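Local atomic coordinates of YghZ aldo-keto reductase (PDB entry 3N6Q), a protein that probably reduces aldehydes and ketones to alcohols with a nicotinamide cofactor, as a TIM-barrel member of the aldo-keto reductase family. Residues Y136-E142 / S168-R174. Sequence-based numbering, arbitrary orientation.
Sequences YSHRVDE and SSYSPER
Val140 lays its CG2 methyl over the centre of the Tyr170 ring, 3.6 Å from CG2 to the ring centroid and 13° off the ring normal, a CH-pi contact. At the far end of that ring Tyr170 OH meets Ser137 OG at 2.6 Å, a short hydrogen bond; the Ser137 hydroxyl, anti to the backbone N (chi1 175°), is turned toward the phenol. The backbones join where Ser168 N donates to Ser137 O over 2.9 Å, bent to an N-H...O angle of 131°. Ser137, Ser168 and Tyr170 are buried and form the tight part, on which Val140 packs from the partly exposed edge; Thr149 of helix 146-158 closes on both Ser137 and Tyr170. A leucine replacing Tyr170 would probably leave the Ser137 hydroxyl without its phenol partner and Val140 CG2 without an aromatic face.

Farther out the fit depends on water. Val140 CG1 lies over one guanidinium face of Arg174, 3.6 Å from CZ, yet the arginine reaches the other backbone through two waters: NH1 to Asp141 O and NH2 to Glu142 O. Glu142 CG packs against Arg174 NH2 at 3.5 Å; Glu142 OE2, 4.3 Å from that NH2 and well out of the guanidinium plane, probably offers no more than a diffuse attraction. Another water links Val140 N to Ser169 O. Ser171 N-caps helix 172-183, its OG accepting from Arg174 N at 3.2 Å. These are neighbouring beta-alpha loops leaving the C-terminal ends of parallel strands 132-137 and 162-168 in a TIM barrel, the end that holds the active site in aldo-keto reductases.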
ATOM      1  N   TYR B 136      -7.636 -18.403  -3.155  1.00 13.95           N
ATOM      2  CA  TYR B 136      -7.674 -19.046  -4.504  1.00 12.91           C
ATOM      3  C   TYR B 136      -8.662 -18.339  -5.446  1.00 12.87           C
ATOM      4  O   TYR B 136      -9.798 -18.063  -5.057  1.00 13.82           O
ATOM      5  CB  TYR B 136      -8.293 -20.424  -4.363  1.00 10.70           C
ATOM      6  CG  TYR B 136      -7.330 -21.496  -3.850  1.00 11.07           C
ATOM      7  CD1 TYR B 136      -6.656 -22.353  -4.751  1.00 15.18           C
ATOM      8  CD2 TYR B 136      -7.200 -21.723  -2.455  1.00 16.13           C
ATOM      9  CE1 TYR B 136      -5.885 -23.455  -4.291  1.00 14.86           C
ATOM     10  CE2 TYR B 136      -6.379 -22.795  -1.973  1.00 15.02           C
ATOM     11  CZ  TYR B 136      -5.748 -23.660  -2.905  1.00 15.54           C
ATOM     12  OH  TYR B 136      -4.999 -24.700  -2.390  1.00 17.24           O
ATOM     13  N   SER B 137      -8.320 -18.317  -6.749  1.00 11.48           N
ATOM     14  CA  SER B 137      -9.340 -18.383  -7.777  1.00 12.31           C
ATOM     15  C   SER B 137      -9.879 -19.820  -7.830  1.00 14.60           C
ATOM     16  O   SER B 137      -9.113 -20.769  -8.165  1.00 14.02           O
ATOM     17  CB  SER B 137      -8.689 -17.950  -9.119  1.00 11.93           C
ATOM     18  OG  SER B 137      -9.662 -18.140 -10.123  1.00 12.77           O
ATOM     19  N   HIS B 138     -11.189 -20.005  -7.601  1.00 12.48           N
ATOM     20  CA  HIS B 138     -11.780 -21.376  -7.383  1.00 15.05           C
ATOM     21  C   HIS B 138     -11.952 -22.160  -8.700  1.00 14.59           C
ATOM     22  O   HIS B 138     -12.076 -23.411  -8.720  1.00 13.97           O
ATOM     23  CB  HIS B 138     -13.145 -21.261  -6.667  1.00 13.64           C
ATOM     24  CG  HIS B 138     -13.504 -22.467  -5.852  1.00 18.69           C
ATOM     25  ND1 HIS B 138     -14.532 -22.458  -4.926  1.00 17.04           N
ATOM     26  CD2 HIS B 138     -13.075 -23.753  -5.929  1.00 17.48           C
ATOM     27  CE1 HIS B 138     -14.717 -23.683  -4.459  1.00 21.85           C
ATOM     28  NE2 HIS B 138     -13.824 -24.485  -5.031  1.00 20.12           N
ATOM     29  N   ARG B 139     -12.001 -21.431  -9.804  1.00 16.54           N
ATOM     30  CA  ARG B 139     -12.224 -22.038 -11.132  1.00 16.04           C
ATOM     31  C   ARG B 139     -11.875 -21.075 -12.219  1.00 17.73           C
ATOM     32  O   ARG B 139     -11.740 -19.847 -12.000  1.00 14.82           O
ATOM     33  CB  ARG B 139     -13.646 -22.568 -11.321  1.00 15.53           C
ATOM     34  CG  ARG B 139     -14.771 -21.452 -11.208  1.00 17.89           C
ATOM     35  CD  ARG B 139     -15.977 -21.755 -12.151  1.00 22.76           C
ATOM     36  NE  ARG B 139     -17.165 -20.979 -11.750  1.00 27.73           N
ATOM     37  CZ  ARG B 139     -18.451 -21.301 -12.000  1.00 38.51           C
ATOM     38  NH1 ARG B 139     -18.764 -22.358 -12.764  1.00 37.56           N
ATOM     39  NH2 ARG B 139     -19.447 -20.542 -11.497  1.00 29.23           N
ATOM     40  N   VAL B 140     -11.800 -21.592 -13.441  1.00 17.25           N
ATOM     41  CA  VAL B 140     -11.599 -20.699 -14.588  1.00 16.07           C
ATOM     42  C   VAL B 140     -12.888 -19.916 -14.942  1.00 16.90           C
ATOM     43  O   VAL B 140     -13.955 -20.516 -15.074  1.00 17.09           O
ATOM     44  CB  VAL B 140     -11.141 -21.562 -15.818  1.00 18.18           C
ATOM     45  CG1 VAL B 140     -11.139 -20.728 -17.151  1.00 17.55           C
ATOM     46  CG2 VAL B 140      -9.764 -22.135 -15.528  1.00 14.09           C
ATOM     47  N   ASP B 141     -12.756 -18.616 -15.215  1.00 15.67           N
ATOM     48  CA  ASP B 141     -13.842 -17.841 -15.853  1.00 16.84           C
ATOM     49  C   ASP B 141     -13.353 -17.448 -17.246  1.00 17.04           C
ATOM     50  O   ASP B 141     -12.472 -16.602 -17.360  1.00 17.48           O
ATOM     51  CB  ASP B 141     -14.083 -16.565 -15.041  1.00 16.75           C
ATOM     52  CG  ASP B 141     -15.198 -15.695 -15.613  1.00 21.86           C
ATOM     53  OD1 ASP B 141     -15.785 -16.113 -16.627  1.00 19.31           O
ATOM     54  OD2 ASP B 141     -15.509 -14.616 -14.990  1.00 18.61           O
ATOM     55  N   GLU B 142     -13.910 -18.066 -18.285  1.00 17.70           N
ATOM     56  CA  GLU B 142     -13.427 -17.771 -19.687  1.00 20.13           C
ATOM     57  C   GLU B 142     -13.766 -16.347 -20.127  1.00 21.19           C
ATOM     58  O   GLU B 142     -13.167 -15.774 -21.065  1.00 20.92           O
ATOM     59  CB  GLU B 142     -14.046 -18.765 -20.656  1.00 20.89           C
ATOM     60  CG  GLU B 142     -13.428 -20.143 -20.499  1.00 29.92           C
ATOM     61  CD  GLU B 142     -13.861 -21.132 -21.592  1.00 43.69           C
ATOM     62  OE1 GLU B 142     -14.571 -20.719 -22.549  1.00 44.96           O
ATOM     63  OE2 GLU B 142     -13.451 -22.312 -21.489  1.00 46.62           O
ATOM     64  N   SER B 168      -7.443 -23.076  -8.677  1.00 14.54           N
ATOM     65  CA  SER B 168      -8.102 -24.391  -8.663  1.00 14.07           C
ATOM     66  C   SER B 168      -8.761 -24.696  -9.995  1.00 17.02           C
ATOM     67  O   SER B 168      -9.450 -23.871 -10.553  1.00 15.75           O
ATOM     68  CB  SER B 168      -9.138 -24.490  -7.501  1.00 13.64           C
ATOM     69  OG  SER B 168      -9.669 -25.806  -7.433  1.00 18.27           O
ATOM     70  N   SER B 169      -8.440 -25.880 -10.528  1.00 19.56           N
ATOM     71  CA  SER B 169      -9.000 -26.404 -11.765  1.00 20.70           C
ATOM     72  C   SER B 169      -8.709 -25.602 -13.028  1.00 19.02           C
ATOM     73  O   SER B 169      -9.535 -25.533 -13.942  1.00 21.99           O
ATOM     74  CB  SER B 169     -10.459 -26.813 -11.609  1.00 24.60           C
ATOM     75  OG  SER B 169     -10.659 -27.566 -10.381  1.00 32.87           O
ATOM     76  N   TYR B 170      -7.491 -25.077 -13.115  1.00 16.02           N
ATOM     77  CA  TYR B 170      -7.003 -24.389 -14.308  1.00 14.57           C
ATOM     78  C   TYR B 170      -6.247 -25.427 -15.111  1.00 16.28           C
ATOM     79  O   TYR B 170      -5.458 -26.163 -14.550  1.00 15.86           O
ATOM     80  CB  TYR B 170      -6.044 -23.274 -13.922  1.00 16.01           C
ATOM     81  CG  TYR B 170      -6.781 -21.989 -13.549  1.00 12.90           C
ATOM     82  CD1 TYR B 170      -7.667 -21.973 -12.459  1.00 16.90           C
ATOM     83  CD2 TYR B 170      -6.464 -20.805 -14.186  1.00 15.40           C
ATOM     84  CE1 TYR B 170      -8.352 -20.767 -12.087  1.00 14.58           C
ATOM     85  CE2 TYR B 170      -7.068 -19.605 -13.802  1.00 20.04           C
ATOM     86  CZ  TYR B 170      -7.981 -19.596 -12.745  1.00 15.36           C
ATOM     87  OH  TYR B 170      -8.547 -18.372 -12.437  1.00 15.97           O
ATOM     88  N   SER B 171      -6.486 -25.459 -16.419  1.00 18.03           N
ATOM     89  CA  SER B 171      -5.608 -26.255 -17.317  1.00 18.98           C
ATOM     90  C   SER B 171      -4.112 -25.924 -17.187  1.00 18.71           C
ATOM     91  O   SER B 171      -3.710 -24.856 -16.698  1.00 16.44           O
ATOM     92  CB  SER B 171      -6.057 -26.044 -18.768  1.00 17.95           C
ATOM     93  OG  SER B 171      -5.758 -24.689 -19.144  1.00 17.66           O
ATOM     94  N   PRO B 172      -3.238 -26.820 -17.718  1.00 17.53           N
ATOM     95  CA  PRO B 172      -1.824 -26.471 -17.801  1.00 18.40           C
ATOM     96  C   PRO B 172      -1.535 -25.106 -18.437  1.00 18.53           C
ATOM     97  O   PRO B 172      -0.712 -24.336 -17.911  1.00 19.32           O
ATOM     98  CB  PRO B 172      -1.193 -27.646 -18.614  1.00 18.58           C
ATOM     99  CG  PRO B 172      -2.166 -28.785 -18.494  1.00 15.59           C
ATOM    100  CD  PRO B 172      -3.560 -28.160 -18.284  1.00 19.23           C
ATOM    101  N   GLU B 173      -2.130 -24.833 -19.597  1.00 19.39           N
ATOM    102  CA  GLU B 173      -1.830 -23.611 -20.341  1.00 20.21           C
ATOM    103  C   GLU B 173      -2.291 -22.391 -19.510  1.00 18.82           C
ATOM    104  O   GLU B 173      -1.560 -21.407 -19.401  1.00 17.90           O
ATOM    105  CB  GLU B 173      -2.607 -23.650 -21.664  1.00 23.07           C
ATOM    106  CG  GLU B 173      -2.195 -24.827 -22.614  1.00 30.34           C
ATOM    107  CD  GLU B 173      -2.615 -26.271 -22.151  1.00 42.15           C
ATOM    108  OE1 GLU B 173      -3.655 -26.482 -21.432  1.00 24.94           O
ATOM    109  OE2 GLU B 173      -1.881 -27.213 -22.579  1.00 43.96           O
ATOM    110  N   ARG B 174      -3.513 -22.461 -18.965  1.00 19.31           N
ATOM    111  CA  ARG B 174      -4.011 -21.360 -18.090  1.00 17.93           C
ATOM    112  C   ARG B 174      -3.168 -21.193 -16.793  1.00 18.36           C
ATOM    113  O   ARG B 174      -2.847 -20.066 -16.378  1.00 17.78           O
ATOM    114  CB  ARG B 174      -5.475 -21.529 -17.779  1.00 17.57           C
ATOM    115  CG  ARG B 174      -6.363 -21.233 -18.995  1.00 18.60           C
ATOM    116  CD  ARG B 174      -7.843 -21.468 -18.699  1.00 18.58           C
ATOM    117  NE  ARG B 174      -8.701 -21.093 -19.838  1.00 22.39           N
ATOM    118  CZ  ARG B 174      -9.191 -19.859 -20.065  1.00 24.17           C
ATOM    119  NH1 ARG B 174      -8.761 -18.807 -19.361  1.00 25.81           N
ATOM    120  NH2 ARG B 174     -10.031 -19.662 -21.092  1.00 28.11           N
TER
HETATM  121  O   HOH W   1     -12.539 -25.898  -9.303  1.00 30.28           O
HETATM  122  O   HOH W   2     -12.145 -24.445 -13.893  1.00 20.09           O
HETATM  123  O   HOH W   3      -9.904 -17.555 -14.888  1.00 21.41           O
HETATM  124  O   HOH W   4     -10.177 -16.212 -19.298  1.00 25.71           O
HETATM  125  O   HOH W   5     -10.879 -17.279 -22.203  1.00 27.21           O